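Local coordinates for protein CocE/NonD family hydrolase (Staphylococcus aureus subsp. aureus COL, PDB 3III) that is of uncharacterised function but, as a CocE/NonD-family member of the alpha/beta-hydrolase clan, probably hydrolyses ester or amide bonds, at residues S30-N35 with E307-Q312; P68-A73 with E106-G111; Q36-E41 with W113-Y118; H295-W300 with G344-A349. All coordinates share one frame; numbering follows the deposited sequence.

Contact 1 (S30-N35 with E307-Q312); sequences SVQYGN and ENLERQ
Gln32 and Leu309 meet at about a right angle, the carboxamide of one set against a single methyl of the other. NE2 of Gln32 lies 3.2 Å from CD1 of Leu309, a tight approach with no polar partner offered by the leucine. A bend at chi2 (87°) folds the glutamine chain so that its amide faces the helix, while its CB packs 3.5 Å above the centre of the Tyr33 ring. Tyr33, with that CB over one face, reaches the helix through a water: the water oxygen sits in the ring plane, 2.7 Å from Tyr33 OH, and donates to Glu310 OE2 over 2.7 Å. That carboxylate oxygen also forms a salt bridge with Arg306, so the bridge ends on an ion pair. The loop keeps its own shape through an ST motif, in which Ser30 OG accepts from Tyr33 N at 3.0 Å. This is peripheral packing in the fold: loop 30-35, which leads from edge strand 22-30 into strand 36-47, comes up to helix 306-319, and Phe112 of helix 110-113 touches Gln32, Tyr33 and Leu309.

Contact 2 (P68-A73 with E106-G111); sequences PVVMSA and ESPDPG
Val70 is the first residue along 68-73 to reach the other segment, pushing one methyl against the ring of Pro108. With CG1 anti to the backbone N (chi1 177°), that branch lies 3.7 Å from Pro108 CG and 3.8 Å from Pro108 CB, while Tyr118 also packs on the valine. Met71, a selenomethionine, turns to the opposite side of the strand and packs on Tyr146, Ile150 and Ala153 of helix 140-154. At Ser72 the alternation brings the side chain back toward the loop. Its CB is 3.6 Å from Pro108 CD and its OG 3.5 Å from the same carbon, so the proline ring bridges two successive inward positions of the strand, CB and CG under the valine and CD under the serine. The buried Ser72 OG is hydrogen-bonded to Lys122 NZ, and that same amine is also hydrogen-bonded to Ser107 OG, which bonds to Pro104 O as well; one lysine thus ties strand and loop together. Beyond the proline the loop becomes helix 110-113, with Asp109 as N-cap. Its OD1 accepts from Gly111 N at 2.8 Å, the donor standing well above the carboxylate plane (53° out of it), and Ser100 OG bonds to this oxygen too. Strand 67-74 runs between the parallel strands 119-124 and 162-168 of the alpha/beta-hydrolase sheet. The Pro108 loop lies across the face opposite helix 140-154, and Asn166 of strand 162-168 touches both Val70 and Pro108.

Contact 3 (Q36-E41 with W113-Y118); sequences QEMIME and WVPNDY
Val114 and Pro115 meet strand 36-41 from a turn flanked by two aromatic rings packed edge against face. CE3 of Trp113 stands 3.6 Å above the Tyr118 ring, offset toward its rim, and Tyr118 CD2 in turn lies in the plane of the indole at its edge. Both rings belong to the far side of the turn: Trp113 points away from the strand, toward Gln312 and Lys313 of helix 306-319. The setting is an alpha/beta-hydrolase fold, where this turn leads from helix 110-113 into strand 119-124 and packs on one of the antiparallel strands that begin the large sheet. A backbone bond from Asp117 N to Val114 O, 2.9 Å long, closes the turn.

On the strand, Gln36 and Met38 lie two residues apart and both lean toward the turn. Gln36 folds at chi2 (-72°), laying its chain obliquely across the proline ring, so that OE1 and CG of Gln36 each come to 3.7 Å from Pro115 CG. This is van der Waals packing for the amide oxygen; the NE2 end is held instead by Tyr33 O and His4 O. Met38, a selenomethionine, has CG between the backbone N and the carbonyl carbon (chi1 67°), and its chain runs out toward Val114 before bending at chi3. Its SE lies 3.8 Å from Val114 CB. The bend keeps the terminal methyl by the valine, with Met38 CE 3.9 Å from Val114 CB, and lets the same CE also reach Pro115 CD at 4.2 Å.

Contact 4 (H295-W300 with G344-A349); sequences HGRKEW and GEFKSA
His295 and Arg297, which both approach Phe346 of the outer strand, are joined by a bond from backbone to ring: Arg297 N donates to His295 ND1 at 3.0 Å, with an N-H...N angle of 154° and the donor only 1° out of the imidazole plane. That bond holds the rotation of the ring. His295 itself closes strand 290-295; in alpha/beta-hydrolases the loop after the corresponding strand usually carries the active-site histidine, a role not assigned to His295 here. Glu299, the first residue of helix 299-304 that follows, touches Ser169, which sits between strand 162-168 and helix 170-179, where such enzymes generally place the nucleophile.

Strand 333-338 intervenes between 290-295 and 343-349 in the sheet, so the contact reaches past one whole strand. His295 meets it with its CB alone, since chi1 of 67° carries the imidazole away; CB lies near the plane of the Phe346 ring, at its edge, 4.1 Å from CZ and from CE1. Arg297 comes in beside it, its chain bent at chi2. The guanidinium is oblique to the Phe346 ring, and its main partner is Glu336 of the intervening strand: NH2 forms a salt bridge to OE2, while OE1 of the same carboxylate takes Gly296 N. Tyr342 adds a cation-pi contact. At the outer strand, Lys347 pairs with Glu404 and so reaches into the beta-rich C-terminal part of the chain. The arginine itself finishes beside the start of that strand, with NH2 of Arg297 lying 4.3 Å from Phe346 CE2 and 3.6 Å from Gly344 N.

How the contacts relate
Contacts 1, 2 and 3 form one cluster, their centres 11 to 13 Å apart, around helix 110-113 and its flanking loops. Contact 2 is nested in sequence within contact 3, and both within contact 1. Ser30 OG of contact 1 probably bonds to Gly111 O of contact 2 at 2.6 Å, and Pro110 O of contact 2 packs 3.3 Å from Pro115 CD of contact 3. Contact 4 stands apart, with its centre about 30 Å from that of contact 3, yet it touches contact 2 where Trp300 CD1 lies 3.8 Å from Glu106 CA. Trp300 also touches a bound palmitic acid, which lies about 11 Å from the Ser107 side chain and 13 Å from that of His295.

Contact 1 (S30-N35 with E307-Q312)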
loop_
_atom_site.group_PDB
_atom_site.type_symbol
_atom_site.label_atom_id
_atom_site.label_comp_id
_atom_site.label_asym_id
_atom_site.label_seq_id
_atom_site.Cartn_x
_atom_site.Cartn_y
_atom_site.Cartn_z
ATOM N N SER A 30 20.201 -8.047 18.094
ATOM C CA SER A 30 20.220 -7.578 16.718
ATOM C C SER A 30 20.290 -8.779 15.755
ATOM O O SER A 30 21.029 -9.712 15.984
ATOM C CB SER A 30 21.417 -6.650 16.450
ATOM O OG SER A 30 21.516 -6.391 15.055
ATOM N N VAL A 31 19.505 -8.718 14.695
ATOM C CA VAL A 31 19.459 -9.721 13.618
ATOM C C VAL A 31 20.784 -9.749 12.815
ATOM O O VAL A 31 21.199 -10.794 12.324
ATOM C CB VAL A 31 18.193 -9.359 12.711
ATOM C CG1 VAL A 31 18.279 -9.889 11.300
ATOM C CG2 VAL A 31 16.961 -9.852 13.432
ATOM N N GLN A 32 21.385 -8.564 12.625
ATOM C CA GLN A 32 22.565 -8.396 11.797
ATOM C C GLN A 32 23.859 -8.411 12.605
ATOM O O GLN A 32 24.878 -8.870 12.139
ATOM C CB GLN A 32 22.462 -7.048 11.053
ATOM C CG GLN A 32 21.189 -6.948 10.216
ATOM C CD GLN A 32 19.939 -6.437 10.941
ATOM O OE1 GLN A 32 20.002 -5.897 12.082
ATOM N NE2 GLN A 32 18.771 -6.595 10.260
ATOM N N TYR A 33 23.807 -7.866 13.827
ATOM C CA TYR A 33 24.988 -7.465 14.541
ATOM C C TYR A 33 25.132 -8.054 15.957
ATOM O O TYR A 33 25.810 -7.480 16.811
ATOM C CB TYR A 33 25.039 -5.928 14.637
ATOM C CG TYR A 33 24.840 -5.206 13.311
ATOM C CD1 TYR A 33 25.681 -5.477 12.221
ATOM C CD2 TYR A 33 23.825 -4.252 13.146
ATOM C CE1 TYR A 33 25.541 -4.825 11.045
ATOM C CE2 TYR A 33 23.695 -3.560 11.964
ATOM C CZ TYR A 33 24.523 -3.857 10.909
ATOM O OH TYR A 33 24.389 -3.163 9.711
ATOM N N GLY A 34 24.458 -9.152 16.221
ATOM C CA GLY A 34 24.616 -9.870 17.487
ATOM C C GLY A 34 24.103 -9.078 18.708
ATOM O O GLY A 34 23.185 -8.270 18.603
ATOM N N ASN A 35 24.697 -9.315 19.877
ATOM C CA ASN A 35 24.268 -8.607 21.077
ATOM C C ASN A 35 24.780 -7.159 21.114
ATOM O O ASN A 35 26.000 -6.914 21.229
ATOM C CB ASN A 35 24.739 -9.307 22.317
ATOM C CG ASN A 35 24.035 -10.619 22.538
ATOM O OD1 ASN A 35 23.098 -10.960 21.815
ATOM N ND2 ASN A 35 24.539 -11.396 23.464
ATOM N N GLU A 307 19.067 -6.807 1.952
ATOM C CA GLU A 307 19.356 -5.898 0.854
ATOM C C GLU A 307 18.546 -4.623 0.918
ATOM O O GLU A 307 19.053 -3.592 0.476
ATOM C CB GLU A 307 19.193 -6.535 -0.534
ATOM C CG GLU A 307 17.858 -6.989 -0.842
ATOM C CD GLU A 307 17.754 -7.472 -2.318
ATOM O OE1 GLU A 307 18.769 -7.843 -2.918
ATOM O OE2 GLU A 307 16.627 -7.468 -2.836
ATOM N N ASN A 308 17.295 -4.687 1.436
ATOM C CA ASN A 308 16.472 -3.474 1.506
ATOM C C ASN A 308 16.797 -2.620 2.699
ATOM O O ASN A 308 16.699 -1.367 2.634
ATOM C CB ASN A 308 14.971 -3.843 1.362
ATOM C CG ASN A 308 14.650 -4.334 -0.056
ATOM O OD1 ASN A 308 15.252 -3.855 -1.015
ATOM N ND2 ASN A 308 13.795 -5.345 -0.180
ATOM N N LEU A 309 17.260 -3.245 3.795
ATOM C CA LEU A 309 17.807 -2.445 4.908
ATOM C C LEU A 309 19.050 -1.698 4.423
ATOM O O LEU A 309 19.278 -0.568 4.790
ATOM C CB LEU A 309 18.109 -3.320 6.141
ATOM C CG LEU A 309 16.904 -3.982 6.794
ATOM C CD1 LEU A 309 17.354 -4.885 8.005
ATOM C CD2 LEU A 309 15.924 -2.939 7.244
ATOM N N GLU A 310 19.896 -2.339 3.598
ATOM C CA GLU A 310 21.093 -1.688 3.166
ATOM C C GLU A 310 20.724 -0.526 2.197
ATOM O O GLU A 310 21.385 0.519 2.193
ATOM C CB GLU A 310 22.102 -2.659 2.516
ATOM C CG GLU A 310 22.699 -3.765 3.373
ATOM C CD GLU A 310 23.671 -3.226 4.394
ATOM O OE1 GLU A 310 24.379 -2.230 4.075
ATOM O OE2 GLU A 310 23.704 -3.791 5.491
ATOM N N ARG A 311 19.663 -0.703 1.422
ATOM C CA ARG A 311 19.194 0.347 0.494
ATOM C C ARG A 311 18.689 1.558 1.294
ATOM O O ARG A 311 19.068 2.719 1.012
ATOM C CB ARG A 311 18.109 -0.248 -0.424
ATOM C CG ARG A 311 17.456 0.735 -1.423
ATOM C CD ARG A 311 16.131 0.218 -1.973
ATOM N NE ARG A 311 16.124 -1.212 -2.185
ATOM C CZ ARG A 311 16.612 -1.819 -3.261
ATOM N NH1 ARG A 311 17.135 -1.068 -4.209
ATOM N NH2 ARG A 311 16.613 -3.183 -3.348
ATOM N N GLN A 312 17.863 1.277 2.282
ATOM C CA GLN A 312 17.336 2.314 3.224
ATOM C C GLN A 312 18.481 3.074 3.862
ATOM O O GLN A 312 18.439 4.301 3.973
ATOM C CB GLN A 312 16.467 1.709 4.324
ATOM C CG GLN A 312 15.134 1.041 3.905
ATOM C CD GLN A 312 14.550 0.181 5.032
ATOM O OE1 GLN A 312 14.508 0.597 6.194
ATOM N NE2 GLN A 312 14.058 -0.995 4.684
HETATM O O HOH W 1 25.591 -3.787 7.400
#

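Contact 2 (P68-A73 with E106-G111)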
loop_
_atom_site.group_PDB
_atom_site.type_symbol
_atom_site.label_atom_id
_atom_site.label_comp_id
_atom_site.label_asym_id
_atom_site.label_seq_id
_atom_site.Cartn_x
_atom_site.Cartn_y
_atom_site.Cartn_z
ATOM N N PRO A 68 22.117 11.222 13.473
ATOM C CA PRO A 68 20.874 11.302 12.701
ATOM C C PRO A 68 19.779 10.476 13.361
ATOM O O PRO A 68 20.050 9.450 14.024
ATOM C CB PRO A 68 21.283 10.692 11.318
ATOM C CG PRO A 68 22.368 9.733 11.677
ATOM C CD PRO A 68 23.148 10.416 12.788
ATOM N N VAL A 69 18.531 10.896 13.145
ATOM C CA VAL A 69 17.400 10.299 13.799
ATOM C C VAL A 69 16.423 9.630 12.800
ATOM O O VAL A 69 16.014 10.258 11.827
ATOM C CB VAL A 69 16.603 11.306 14.567
ATOM C CG1 VAL A 69 15.367 10.603 15.211
ATOM C CG2 VAL A 69 17.508 12.048 15.580
ATOM N N VAL A 70 16.153 8.354 13.047
ATOM C CA VAL A 70 15.174 7.570 12.316
ATOM C C VAL A 70 13.916 7.528 13.182
ATOM O O VAL A 70 13.995 7.224 14.369
ATOM C CB VAL A 70 15.655 6.133 12.058
ATOM C CG1 VAL A 70 14.544 5.309 11.330
ATOM C CG2 VAL A 70 17.006 6.124 11.231
HETATM N N MSE A 71 12.762 7.887 12.616
HETATM C CA MSE A 71 11.509 7.950 13.395
HETATM C C MSE A 71 10.384 7.219 12.710
HETATM O O MSE A 71 10.358 7.155 11.467
HETATM C CB MSE A 71 11.084 9.401 13.562
HETATM C CG MSE A 71 9.902 9.572 14.537
HETATM SE SE MSE A 71 9.564 11.515 14.823
HETATM C CE MSE A 71 11.224 11.955 15.790
ATOM N N SER A 72 9.522 6.561 13.498
ATOM C CA SER A 72 8.255 6.073 12.993
ATOM C C SER A 72 7.159 6.382 13.997
ATOM O O SER A 72 7.395 6.524 15.251
ATOM C CB SER A 72 8.291 4.571 12.670
ATOM O OG SER A 72 8.271 3.803 13.863
ATOM N N ALA A 73 5.926 6.457 13.486
ATOM C CA ALA A 73 4.767 6.772 14.344
ATOM C C ALA A 73 3.478 6.078 13.883
ATOM O O ALA A 73 3.145 6.041 12.704
ATOM C CB ALA A 73 4.565 8.254 14.431
ATOM N N GLU A 106 6.599 -3.624 11.689
ATOM C CA GLU A 106 6.639 -2.624 10.638
ATOM C C GLU A 106 7.546 -1.453 10.915
ATOM O O GLU A 106 7.718 -0.578 10.052
ATOM N N SER A 107 8.100 -1.409 12.125
ATOM C CA SER A 107 8.923 -0.324 12.583
ATOM C C SER A 107 10.389 -0.547 12.186
ATOM O O SER A 107 10.847 -1.679 12.018
ATOM C CB SER A 107 8.908 -0.223 14.131
ATOM O OG SER A 107 7.603 -0.205 14.652
ATOM N N PRO A 108 11.132 0.547 12.079
ATOM C CA PRO A 108 12.603 0.419 12.004
ATOM C C PRO A 108 13.167 -0.250 13.222
ATOM O O PRO A 108 12.795 0.107 14.336
ATOM C CB PRO A 108 13.087 1.865 11.962
ATOM C CG PRO A 108 11.944 2.720 11.680
ATOM C CD PRO A 108 10.668 1.943 12.025
ATOM N N ASP A 109 14.059 -1.217 13.032
ATOM C CA ASP A 109 14.572 -2.064 14.118
ATOM C C ASP A 109 15.767 -1.354 14.728
ATOM O O ASP A 109 16.767 -1.093 14.041
ATOM C CB ASP A 109 15.046 -3.405 13.516
ATOM C CG ASP A 109 15.518 -4.392 14.550
ATOM O OD1 ASP A 109 15.750 -4.047 15.740
ATOM O OD2 ASP A 109 15.638 -5.567 14.141
ATOM N N PRO A 110 15.690 -0.992 15.988
ATOM C CA PRO A 110 16.881 -0.370 16.559
ATOM C C PRO A 110 18.147 -1.248 16.576
ATOM O O PRO A 110 19.245 -0.707 16.633
ATOM C CB PRO A 110 16.446 0.001 17.969
ATOM C CG PRO A 110 15.242 -0.710 18.213
ATOM C CD PRO A 110 14.565 -1.008 16.942
ATOM N N GLY A 111 17.996 -2.566 16.504
ATOM C CA GLY A 111 19.121 -3.471 16.439
ATOM C C GLY A 111 19.863 -3.363 15.088
ATOM O O GLY A 111 21.006 -3.840 14.965
#

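Contact 3 (Q36-E41 with W113-Y118)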
loop_
_atom_site.group_PDB
_atom_site.type_symbol
_atom_site.label_atom_id
_atom_site.label_comp_id
_atom_site.label_asym_id
_atom_site.label_seq_id
_atom_site.Cartn_x
_atom_site.Cartn_y
_atom_site.Cartn_z
ATOM N N GLN A 36 23.854 -6.214 21.049
ATOM C CA GLN A 36 24.228 -4.800 20.911
ATOM C C GLN A 36 23.734 -3.946 22.071
ATOM O O GLN A 36 22.527 -3.786 22.270
ATOM C CB GLN A 36 23.653 -4.260 19.596
ATOM C CG GLN A 36 24.379 -4.781 18.386
ATOM C CD GLN A 36 25.743 -4.198 18.220
ATOM O OE1 GLN A 36 25.965 -3.072 18.630
ATOM N NE2 GLN A 36 26.678 -4.963 17.641
ATOM N N GLU A 37 24.680 -3.386 22.804
ATOM C CA GLU A 37 24.431 -2.444 23.899
ATOM C C GLU A 37 24.036 -1.053 23.375
ATOM O O GLU A 37 24.615 -0.537 22.451
ATOM C CB GLU A 37 25.717 -2.244 24.737
ATOM C CG GLU A 37 26.388 -3.474 25.269
ATOM C CD GLU A 37 27.902 -3.273 25.639
ATOM O OE1 GLU A 37 28.824 -3.623 24.815
ATOM O OE2 GLU A 37 28.153 -2.801 26.775
HETATM N N MSE A 38 23.049 -0.458 24.012
HETATM C CA MSE A 38 22.599 0.830 23.694
HETATM C C MSE A 38 21.778 1.306 24.865
HETATM O O MSE A 38 21.532 0.539 25.811
HETATM C CB MSE A 38 21.764 0.809 22.412
HETATM C CG MSE A 38 20.455 0.069 22.521
HETATM SE SE MSE A 38 19.646 -0.027 20.689
HETATM C CE MSE A 38 20.963 -1.322 19.813
ATOM N N ILE A 39 21.343 2.556 24.766
ATOM C CA ILE A 39 20.404 3.159 25.684
ATOM C C ILE A 39 18.996 3.119 25.111
ATOM O O ILE A 39 18.778 3.377 23.936
ATOM C CB ILE A 39 20.808 4.601 25.995
ATOM C CG1 ILE A 39 22.031 4.609 26.913
ATOM C CG2 ILE A 39 19.634 5.384 26.578
ATOM C CD1 ILE A 39 22.648 6.016 27.119
HETATM N N MSE A 40 18.028 2.738 25.937
HETATM C CA MSE A 40 16.626 2.939 25.633
HETATM C C MSE A 40 15.984 3.809 26.732
HETATM O O MSE A 40 15.997 3.451 27.946
HETATM C CB MSE A 40 15.908 1.592 25.523
HETATM C CG MSE A 40 14.427 1.744 25.153
HETATM SE SE MSE A 40 13.433 0.123 25.627
HETATM C CE MSE A 40 11.687 0.633 24.843
ATOM N N GLU A 41 15.458 4.951 26.319
ATOM C CA GLU A 41 14.645 5.797 27.183
ATOM C C GLU A 41 13.227 5.405 26.897
ATOM O O GLU A 41 12.760 5.475 25.752
ATOM C CB GLU A 41 14.860 7.302 26.891
ATOM C CG GLU A 41 16.295 7.716 26.961
ATOM C CD GLU A 41 16.533 9.251 26.931
ATOM O OE1 GLU A 41 15.606 10.043 27.249
ATOM O OE2 GLU A 41 17.685 9.624 26.615
ATOM N N TRP A 113 19.581 -0.101 13.154
ATOM C CA TRP A 113 19.941 1.298 12.955
ATOM C C TRP A 113 20.901 1.819 13.999
ATOM O O TRP A 113 21.864 2.500 13.654
ATOM C CB TRP A 113 18.710 2.181 12.867
ATOM C CG TRP A 113 17.929 1.916 11.623
ATOM C CD1 TRP A 113 16.837 1.134 11.514
ATOM C CD2 TRP A 113 18.218 2.382 10.309
ATOM N NE1 TRP A 113 16.392 1.098 10.233
ATOM C CE2 TRP A 113 17.233 1.853 9.460
ATOM C CE3 TRP A 113 19.195 3.218 9.769
ATOM C CZ2 TRP A 113 17.193 2.132 8.123
ATOM C CZ3 TRP A 113 19.170 3.481 8.444
ATOM C CH2 TRP A 113 18.184 2.938 7.617
ATOM N N VAL A 114 20.664 1.505 15.259
ATOM C CA VAL A 114 21.484 2.061 16.317
ATOM C C VAL A 114 22.957 1.634 16.255
ATOM O O VAL A 114 23.818 2.463 16.464
ATOM C CB VAL A 114 20.853 1.933 17.720
ATOM C CG1 VAL A 114 21.767 2.548 18.755
ATOM C CG2 VAL A 114 19.527 2.681 17.733
ATOM N N PRO A 115 23.274 0.391 15.919
ATOM C CA PRO A 115 24.690 0.029 15.782
ATOM C C PRO A 115 25.363 0.743 14.623
ATOM O O PRO A 115 26.572 0.862 14.592
ATOM C CB PRO A 115 24.657 -1.453 15.532
ATOM C CG PRO A 115 23.430 -1.884 16.235
ATOM C CD PRO A 115 22.429 -0.812 15.956
ATOM N N ASN A 116 24.577 1.231 13.690
ATOM C CA ASN A 116 25.117 2.055 12.571
ATOM C C ASN A 116 25.152 3.560 12.934
ATOM O O ASN A 116 25.281 4.434 12.046
ATOM C CB ASN A 116 24.289 1.807 11.310
ATOM C CG ASN A 116 24.591 0.493 10.654
ATOM O OD1 ASN A 116 23.755 -0.439 10.562
ATOM N ND2 ASN A 116 25.779 0.382 10.208
ATOM N N ASP A 117 25.087 3.872 14.236
ATOM C CA ASP A 117 25.169 5.244 14.749
ATOM C C ASP A 117 24.070 6.131 14.237
ATOM O O ASP A 117 24.313 7.291 13.827
ATOM C CB ASP A 117 26.542 5.893 14.454
ATOM C CG ASP A 117 27.706 5.054 15.035
ATOM O OD1 ASP A 117 27.675 4.918 16.259
ATOM O OD2 ASP A 117 28.592 4.540 14.283
ATOM N N TYR A 118 22.858 5.616 14.346
ATOM C CA TYR A 118 21.616 6.368 14.220
ATOM C C TYR A 118 20.890 6.311 15.575
ATOM O O TYR A 118 21.110 5.400 16.396
ATOM C CB TYR A 118 20.659 5.773 13.194
ATOM C CG TYR A 118 21.009 5.999 11.784
ATOM C CD1 TYR A 118 20.397 7.025 11.044
ATOM C CD2 TYR A 118 21.975 5.200 11.147
ATOM C CE1 TYR A 118 20.738 7.242 9.730
ATOM C CE2 TYR A 118 22.312 5.426 9.798
ATOM C CZ TYR A 118 21.715 6.469 9.123
ATOM O OH TYR A 118 22.026 6.675 7.829
#

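Contact 4 (H295-W300 with G344-A349)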
loop_
_atom_site.group_PDB
_atom_site.type_symbol
_atom_site.label_atom_id
_atom_site.label_comp_id
_atom_site.label_asym_id
_atom_site.label_seq_id
_atom_site.Cartn_x
_atom_site.Cartn_y
_atom_site.Cartn_z
ATOM N N HIS A 295 8.423 -4.283 -5.936
ATOM C CA HIS A 295 8.596 -5.737 -5.972
ATOM C C HIS A 295 7.263 -6.458 -5.976
ATOM O O HIS A 295 6.224 -5.870 -5.596
ATOM C CB HIS A 295 9.433 -6.177 -4.779
ATOM C CG HIS A 295 8.762 -5.998 -3.458
ATOM N ND1 HIS A 295 7.817 -6.893 -2.997
ATOM C CD2 HIS A 295 8.875 -5.046 -2.511
ATOM C CE1 HIS A 295 7.387 -6.491 -1.812
ATOM N NE2 HIS A 295 7.998 -5.363 -1.501
ATOM N N GLY A 296 7.305 -7.729 -6.382
ATOM C CA GLY A 296 6.146 -8.611 -6.383
ATOM C C GLY A 296 6.257 -9.742 -5.336
ATOM O O GLY A 296 5.781 -10.863 -5.555
ATOM N N ARG A 297 6.787 -9.397 -4.180
ATOM C CA ARG A 297 7.016 -10.321 -3.065
ATOM C C ARG A 297 6.192 -9.880 -1.840
ATOM O O ARG A 297 5.247 -9.103 -1.970
ATOM C CB ARG A 297 8.517 -10.336 -2.755
ATOM C CG ARG A 297 9.464 -10.475 -4.026
ATOM C CD ARG A 297 9.225 -11.770 -4.682
ATOM N NE ARG A 297 9.898 -11.851 -5.987
ATOM C CZ ARG A 297 11.068 -12.422 -6.235
ATOM N NH1 ARG A 297 11.799 -12.947 -5.257
ATOM N NH2 ARG A 297 11.528 -12.407 -7.497
ATOM N N LYS A 298 6.523 -10.405 -0.658
ATOM C CA LYS A 298 5.730 -10.162 0.531
ATOM C C LYS A 298 6.165 -8.857 1.259
ATOM O O LYS A 298 7.322 -8.445 1.194
ATOM C CB LYS A 298 5.811 -11.412 1.445
ATOM C CG LYS A 298 5.040 -12.607 0.977
ATOM C CD LYS A 298 5.527 -13.924 1.638
ATOM C CE LYS A 298 4.904 -15.160 1.054
ATOM N NZ LYS A 298 3.401 -15.307 1.123
ATOM N N GLU A 299 5.237 -8.245 1.966
ATOM C CA GLU A 299 5.356 -6.858 2.468
ATOM C C GLU A 299 6.417 -6.622 3.532
ATOM O O GLU A 299 7.438 -5.950 3.258
ATOM C CB GLU A 299 3.976 -6.379 2.942
ATOM C CG GLU A 299 3.851 -5.002 3.598
ATOM C CD GLU A 299 2.434 -4.738 4.090
ATOM O OE1 GLU A 299 1.541 -5.545 3.742
ATOM O OE2 GLU A 299 2.162 -3.778 4.836
ATOM N N TRP A 300 6.183 -7.147 4.729
ATOM C CA TRP A 300 7.128 -6.974 5.841
ATOM C C TRP A 300 8.401 -7.785 5.568
ATOM O O TRP A 300 9.501 -7.363 5.930
ATOM C CB TRP A 300 6.515 -7.365 7.195
ATOM C CG TRP A 300 5.385 -6.466 7.608
ATOM C CD1 TRP A 300 5.482 -5.213 8.167
ATOM C CD2 TRP A 300 3.989 -6.725 7.463
ATOM N NE1 TRP A 300 4.233 -4.690 8.379
ATOM C CE2 TRP A 300 3.299 -5.583 7.933
ATOM C CE3 TRP A 300 3.253 -7.813 6.963
ATOM C CZ2 TRP A 300 1.916 -5.505 7.973
ATOM C CZ3 TRP A 300 1.883 -7.741 6.972
ATOM C CH2 TRP A 300 1.213 -6.578 7.456
ATOM N N GLY A 344 11.122 -13.641 -10.834
ATOM C CA GLY A 344 11.052 -12.474 -11.744
ATOM C C GLY A 344 12.386 -11.817 -11.928
ATOM O O GLY A 344 13.393 -12.286 -11.378
ATOM N N GLU A 345 12.416 -10.730 -12.688
ATOM C CA GLU A 345 13.651 -10.048 -13.015
ATOM C C GLU A 345 13.462 -8.583 -12.626
ATOM O O GLU A 345 12.416 -7.982 -12.908
ATOM C CB GLU A 345 13.868 -10.206 -14.530
ATOM C CG GLU A 345 14.935 -9.339 -15.089
ATOM C CD GLU A 345 15.178 -9.499 -16.622
ATOM O OE1 GLU A 345 14.342 -10.071 -17.381
ATOM O OE2 GLU A 345 16.224 -8.990 -17.035
ATOM N N PHE A 346 14.449 -7.991 -11.971
ATOM C CA PHE A 346 14.369 -6.604 -11.648
ATOM C C PHE A 346 15.015 -5.766 -12.760
ATOM O O PHE A 346 16.083 -6.095 -13.250
ATOM C CB PHE A 346 15.026 -6.351 -10.298
ATOM C CG PHE A 346 14.184 -6.777 -9.149
ATOM C CD1 PHE A 346 13.412 -5.863 -8.489
ATOM C CD2 PHE A 346 14.138 -8.111 -8.740
ATOM C CE1 PHE A 346 12.624 -6.218 -7.416
ATOM C CE2 PHE A 346 13.306 -8.494 -7.684
ATOM C CZ PHE A 346 12.538 -7.530 -7.006
ATOM N N LYS A 347 14.328 -4.713 -13.147
ATOM C CA LYS A 347 14.744 -3.796 -14.183
ATOM C C LYS A 347 14.704 -2.359 -13.619
ATOM O O LYS A 347 14.274 -2.156 -12.491
ATOM C CB LYS A 347 13.859 -3.952 -15.432
ATOM C CG LYS A 347 13.995 -5.350 -16.065
ATOM C CD LYS A 347 13.277 -5.415 -17.427
ATOM C CE LYS A 347 13.647 -6.684 -18.239
ATOM N NZ LYS A 347 12.913 -6.708 -19.585
ATOM N N SER A 348 15.174 -1.373 -14.404
ATOM C CA SER A 348 15.155 0.019 -13.934
ATOM C C SER A 348 14.676 0.966 -15.016
ATOM O O SER A 348 14.684 0.612 -16.207
ATOM C CB SER A 348 16.537 0.429 -13.487
ATOM O OG SER A 348 17.436 0.288 -14.544
ATOM N N ALA A 349 14.159 2.116 -14.593
ATOM C CA ALA A 349 13.712 3.179 -15.500
ATOM C C ALA A 349 13.915 4.550 -14.859
ATOM O O ALA A 349 14.168 4.641 -13.659
ATOM C CB ALA A 349 12.238 2.977 -15.861
#